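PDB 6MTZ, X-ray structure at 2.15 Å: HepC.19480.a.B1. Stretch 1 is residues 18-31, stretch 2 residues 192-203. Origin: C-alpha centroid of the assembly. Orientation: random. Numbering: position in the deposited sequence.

Stretch 1, residues 18-31: DLDGYACQLVSKQF
Stretch 2, residues 192-203: ENRDYKLKLLEE

Both stretches are helical and belong to one chain, far apart in sequence. Stretch 1 forms a helix from Leu-19 to about Lys-29. Stretch 2 is helical from its first residue, in a helix that begins earlier in the chain. Phi and psi stay near -65° and -40° through most of both, with i to i+4 backbone hydrogen bonds. The axes approach to 9.9 Å, and their N-to-C directions cross at -83°, nearly perpendicular. Leu-26 CA and Leu-198 CA, 6.2 Å apart, mark the register.

Asp-18 caps the first helix. Its chi1 is p, and Asp-18 OD1 accepts from Gly-21 N at 2.9 Å. The contact buries 610 Å² of surface, both sides summed, with Tyr-22, Leu-26 and Leu-198 among its buried residues.

Two side chains interlock as knobs in holes. Tyr-22 points toward stretch 2 (chi1 -84°, chi2 -72°) and sits among Asn-193, Arg-194, Lys-197 and Leu-198. Lys-197, with chi1 to chi4 m, t, t, m, places its CD methylene over one ring face. Lys-197 CD is 3.8 Å from the centroid of the Tyr-22 ring, a CH-pi contact. Arg-194 CG lies at the ring edge, 3.9 Å from Tyr-22 CE1. Here a long aliphatic stem serves as packing surface.

Leu-198 (m, t) is the reciprocal knob, set among Tyr-22, Gln-25, Leu-26 and Lys-29. Its CA-to-CB bond points sideways, but the branched end reaches stretch 1. Leu-198 CD2 comes 3.4 Å from Tyr-22 O, and Leu-198 CD1 comes 3.6 Å from Lys-29 CD. Lys-29 thus adds apolar cover at a partly exposed position.

Toward the C-terminal part of stretch 2, Leu-201 (t, p) packs against three apolar residues. Leu-201 CD2 is 3.9 Å from both Ala-23 CB and Leu-26 CD1. Leu-201 CD1 is 3.9 Å from Leu-19 CD1, which Leu-19 brings near with a t, p rotamer. Ala-23 offers only its CB here, and Leu-201 CD2 packs against it. Leu-26 (t, t) also places CD1 4.0 Å from Glu-202 CB.

No direct hydrogen bond between the stretches is clear, but two waters bridge them. Water 1 accepts from Tyr-22 OH and donates to Asn-193 OD1, each at 2.8 Å. Asn-193 has chi1 t, which brings its amide near the tyrosine hydroxyl. Water 2 accepts from Gln-30 NE2 at 3.0 Å and donates to Glu-202 OE2 at 2.8 Å. Gln-30 is m, m and Glu-202 is t, t.

Gln-25 (m, t) and Arg-194 (t, t, m) bring Gln-25 OE1 within 3.6 Å of Arg-194 NE; both atoms are hydrogen-bonded elsewhere in the structure.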

# COMPACT_ATOMS: atom_id res chain seq x y z
N ASP A 18 4.26 7.70 1.27
CA ASP A 18 3.85 8.72 2.23
C ASP A 18 2.82 9.65 1.56
O ASP A 18 2.24 9.31 0.52
CB ASP A 18 5.08 9.46 2.76
CG ASP A 18 5.90 10.07 1.64
OD1 ASP A 18 5.47 10.00 0.47
OD2 ASP A 18 6.98 10.63 1.91
N LEU A 19 2.58 10.83 2.13
CA LEU A 19 1.58 11.74 1.57
C LEU A 19 1.94 12.16 0.14
O LEU A 19 1.10 12.13 -0.76
CB LEU A 19 1.44 12.98 2.46
CG LEU A 19 0.64 14.16 1.85
CD1 LEU A 19 -0.80 13.79 1.64
CD2 LEU A 19 0.70 15.43 2.69
N ASP A 20 3.19 12.58 -0.08
CA ASP A 20 3.63 12.92 -1.44
C ASP A 20 3.44 11.72 -2.36
O ASP A 20 2.89 11.84 -3.47
CB ASP A 20 5.10 13.38 -1.42
CG ASP A 20 5.52 14.13 -2.69
OD1 ASP A 20 4.67 14.46 -3.53
OD2 ASP A 20 6.74 14.41 -2.85
N GLY A 21 3.84 10.53 -1.90
CA GLY A 21 3.74 9.35 -2.74
C GLY A 21 2.31 9.01 -3.15
O GLY A 21 2.06 8.65 -4.30
N TYR A 22 1.36 9.08 -2.20
CA TYR A 22 -0.01 8.73 -2.56
C TYR A 22 -0.73 9.87 -3.29
O TYR A 22 -1.58 9.61 -4.14
CB TYR A 22 -0.82 8.31 -1.32
CG TYR A 22 -0.63 6.86 -0.96
CD1 TYR A 22 -1.19 5.85 -1.73
CD2 TYR A 22 0.10 6.49 0.16
CE1 TYR A 22 -1.01 4.52 -1.41
CE2 TYR A 22 0.28 5.15 0.50
CZ TYR A 22 -0.28 4.18 -0.29
OH TYR A 22 -0.11 2.85 0.05
N ALA A 23 -0.43 11.12 -2.95
CA ALA A 23 -1.01 12.25 -3.69
C ALA A 23 -0.66 12.21 -5.19
O ALA A 23 -1.46 12.64 -6.03
CB ALA A 23 -0.54 13.56 -3.06
N CYS A 24 0.53 11.71 -5.54
CA CYS A 24 0.85 11.52 -6.96
C CYS A 24 -0.23 10.69 -7.64
O CYS A 24 -0.60 10.95 -8.78
CB CYS A 24 2.21 10.83 -7.11
SG CYS A 24 3.60 11.89 -6.66
N GLN A 25 -0.74 9.68 -6.94
CA GLN A 25 -1.70 8.76 -7.54
C GLN A 25 -3.13 9.29 -7.49
O GLN A 25 -3.93 8.94 -8.36
CB GLN A 25 -1.60 7.41 -6.84
CG GLN A 25 -0.27 6.75 -7.14
CD GLN A 25 -0.04 5.50 -6.33
OE1 GLN A 25 -0.42 5.42 -5.16
NE2 GLN A 25 0.60 4.52 -6.94
N LEU A 26 -3.47 10.11 -6.49
CA LEU A 26 -4.70 10.89 -6.59
C LEU A 26 -4.67 11.73 -7.85
O LEU A 26 -5.66 11.79 -8.60
CB LEU A 26 -4.88 11.79 -5.36
CG LEU A 26 -6.17 12.63 -5.27
CD1 LEU A 26 -6.52 12.90 -3.83
CD2 LEU A 26 -6.05 13.96 -6.00
N VAL A 27 -3.54 12.38 -8.11
CA VAL A 27 -3.44 13.25 -9.27
C VAL A 27 -3.57 12.43 -10.55
O VAL A 27 -4.38 12.76 -11.43
CB VAL A 27 -2.12 14.04 -9.24
CG1 VAL A 27 -1.82 14.64 -10.62
CG2 VAL A 27 -2.18 15.13 -8.16
N SER A 28 -2.81 11.34 -10.66
CA SER A 28 -2.82 10.58 -11.90
C SER A 28 -4.18 9.97 -12.18
O SER A 28 -4.57 9.84 -13.34
CB SER A 28 -1.75 9.49 -11.90
OG SER A 28 -2.04 8.48 -10.96
N LYS A 29 -4.92 9.57 -11.13
CA LYS A 29 -6.27 9.03 -11.36
C LYS A 29 -7.23 10.09 -11.87
O LYS A 29 -8.29 9.75 -12.41
CB LYS A 29 -6.83 8.40 -10.08
CG LYS A 29 -6.29 7.00 -9.79
CD LYS A 29 -6.29 6.69 -8.31
CE LYS A 29 -7.48 5.85 -7.96
NZ LYS A 29 -7.31 4.50 -8.52
N GLN A 30 -6.89 11.37 -11.73
CA GLN A 30 -7.74 12.40 -12.32
C GLN A 30 -7.56 12.50 -13.83
O GLN A 30 -8.39 13.13 -14.49
CB GLN A 30 -7.46 13.75 -11.65
CG GLN A 30 -7.86 13.75 -10.15
CD GLN A 30 -9.37 13.85 -9.94
OE1 GLN A 30 -10.05 14.64 -10.60
NE2 GLN A 30 -9.90 13.03 -9.02
N PHE A 31 -6.54 11.85 -14.39
CA PHE A 31 -6.27 11.98 -15.82
C PHE A 31 -6.49 10.71 -16.61
O PHE A 31 -6.83 10.80 -17.79
CB PHE A 31 -4.83 12.46 -16.06
CG PHE A 31 -4.61 13.90 -15.67
CD1 PHE A 31 -4.31 14.23 -14.35
CD2 PHE A 31 -4.75 14.91 -16.60
CE1 PHE A 31 -4.14 15.57 -13.97
CE2 PHE A 31 -4.58 16.24 -16.23
CZ PHE A 31 -4.27 16.58 -14.92
N GLU A 192 -7.29 -1.92 -1.53
CA GLU A 192 -8.23 -1.33 -0.59
C GLU A 192 -7.53 -0.36 0.34
O GLU A 192 -8.12 0.63 0.78
CB GLU A 192 -8.95 -2.42 0.21
CG GLU A 192 -9.86 -3.32 -0.63
CD GLU A 192 -9.10 -4.46 -1.31
OE1 GLU A 192 -7.86 -4.51 -1.18
OE2 GLU A 192 -9.75 -5.32 -1.97
N ASN A 193 -6.25 -0.61 0.62
CA ASN A 193 -5.45 0.34 1.38
C ASN A 193 -5.29 1.64 0.61
O ASN A 193 -5.45 2.73 1.18
CB ASN A 193 -4.10 -0.29 1.72
CG ASN A 193 -3.14 0.68 2.37
OD1 ASN A 193 -2.38 1.36 1.69
ND2 ASN A 193 -3.15 0.73 3.69
N ARG A 194 -5.01 1.55 -0.69
CA ARG A 194 -4.81 2.75 -1.49
C ARG A 194 -6.11 3.53 -1.65
O ARG A 194 -6.12 4.75 -1.51
CB ARG A 194 -4.23 2.39 -2.85
CG ARG A 194 -4.01 3.58 -3.79
CD ARG A 194 -3.41 3.12 -5.15
NE ARG A 194 -2.24 2.27 -4.97
CZ ARG A 194 -2.22 0.94 -5.06
NH1 ARG A 194 -3.33 0.26 -5.35
NH2 ARG A 194 -1.08 0.29 -4.87
N ASP A 195 -7.21 2.82 -1.92
CA ASP A 195 -8.50 3.48 -2.08
C ASP A 195 -8.89 4.24 -0.82
O ASP A 195 -9.41 5.37 -0.89
CB ASP A 195 -9.58 2.45 -2.40
CG ASP A 195 -9.43 1.85 -3.79
OD1 ASP A 195 -8.55 2.30 -4.56
OD2 ASP A 195 -10.20 0.93 -4.12
N TYR A 196 -8.67 3.63 0.34
CA TYR A 196 -8.98 4.25 1.62
C TYR A 196 -8.20 5.55 1.82
O TYR A 196 -8.78 6.60 2.11
CB TYR A 196 -8.66 3.23 2.71
CG TYR A 196 -8.75 3.65 4.15
CD1 TYR A 196 -9.87 4.31 4.66
CD2 TYR A 196 -7.74 3.30 5.03
CE1 TYR A 196 -9.93 4.65 6.02
CE2 TYR A 196 -7.79 3.62 6.35
CZ TYR A 196 -8.87 4.30 6.85
OH TYR A 196 -8.85 4.58 8.20
N LYS A 197 -6.87 5.49 1.70
CA LYS A 197 -6.06 6.70 1.86
C LYS A 197 -6.46 7.74 0.84
O LYS A 197 -6.60 8.92 1.18
CB LYS A 197 -4.55 6.38 1.73
CG LYS A 197 -3.99 5.47 2.82
CD LYS A 197 -2.51 5.19 2.60
CE LYS A 197 -1.90 4.28 3.66
NZ LYS A 197 -1.99 4.80 5.02
N LEU A 198 -6.68 7.33 -0.42
CA LEU A 198 -7.01 8.31 -1.45
C LEU A 198 -8.38 8.92 -1.21
O LEU A 198 -8.59 10.11 -1.49
CB LEU A 198 -6.95 7.68 -2.84
CG LEU A 198 -5.54 7.29 -3.29
CD1 LEU A 198 -5.57 7.01 -4.77
CD2 LEU A 198 -4.55 8.39 -2.96
N LYS A 199 -9.33 8.13 -0.71
CA LYS A 199 -10.62 8.69 -0.33
C LYS A 199 -10.43 9.75 0.75
O LYS A 199 -10.96 10.86 0.65
CB LYS A 199 -11.57 7.60 0.17
N LEU A 200 -9.67 9.42 1.80
CA LEU A 200 -9.44 10.38 2.89
C LEU A 200 -8.78 11.65 2.39
O LEU A 200 -9.13 12.76 2.82
CB LEU A 200 -8.57 9.74 3.99
CG LEU A 200 -9.18 8.54 4.74
CD1 LEU A 200 -8.14 7.85 5.57
CD2 LEU A 200 -10.33 9.02 5.63
N LEU A 201 -7.78 11.52 1.51
CA LEU A 201 -7.07 12.70 1.04
C LEU A 201 -7.97 13.56 0.18
O LEU A 201 -8.04 14.78 0.36
CB LEU A 201 -5.80 12.29 0.28
CG LEU A 201 -4.99 13.46 -0.26
CD1 LEU A 201 -4.55 14.31 0.91
CD2 LEU A 201 -3.79 12.95 -1.07
N GLU A 202 -8.71 12.93 -0.75
CA GLU A 202 -9.64 13.70 -1.58
C GLU A 202 -10.67 14.47 -0.75
O GLU A 202 -11.09 15.57 -1.15
CB GLU A 202 -10.36 12.79 -2.59
CG GLU A 202 -11.33 13.58 -3.50
CD GLU A 202 -11.85 12.81 -4.70
OE1 GLU A 202 -11.28 11.74 -5.06
OE2 GLU A 202 -12.83 13.29 -5.30
N GLU A 203 -11.09 13.94 0.41
CA GLU A 203 -12.09 14.66 1.21
C GLU A 203 -11.57 16.00 1.70
O GLU A 203 -12.37 16.88 2.05
CB GLU A 203 -12.55 13.81 2.43
CG GLU A 203 -13.86 13.03 2.18
CD GLU A 203 -14.01 11.78 3.06
OE1 GLU A 203 -15.02 11.06 2.92
OE2 GLU A 203 -13.11 11.51 3.88
O HOH W 1 -1.66 0.73 -0.90
O HOH W 2 -12.77 13.08 -8.14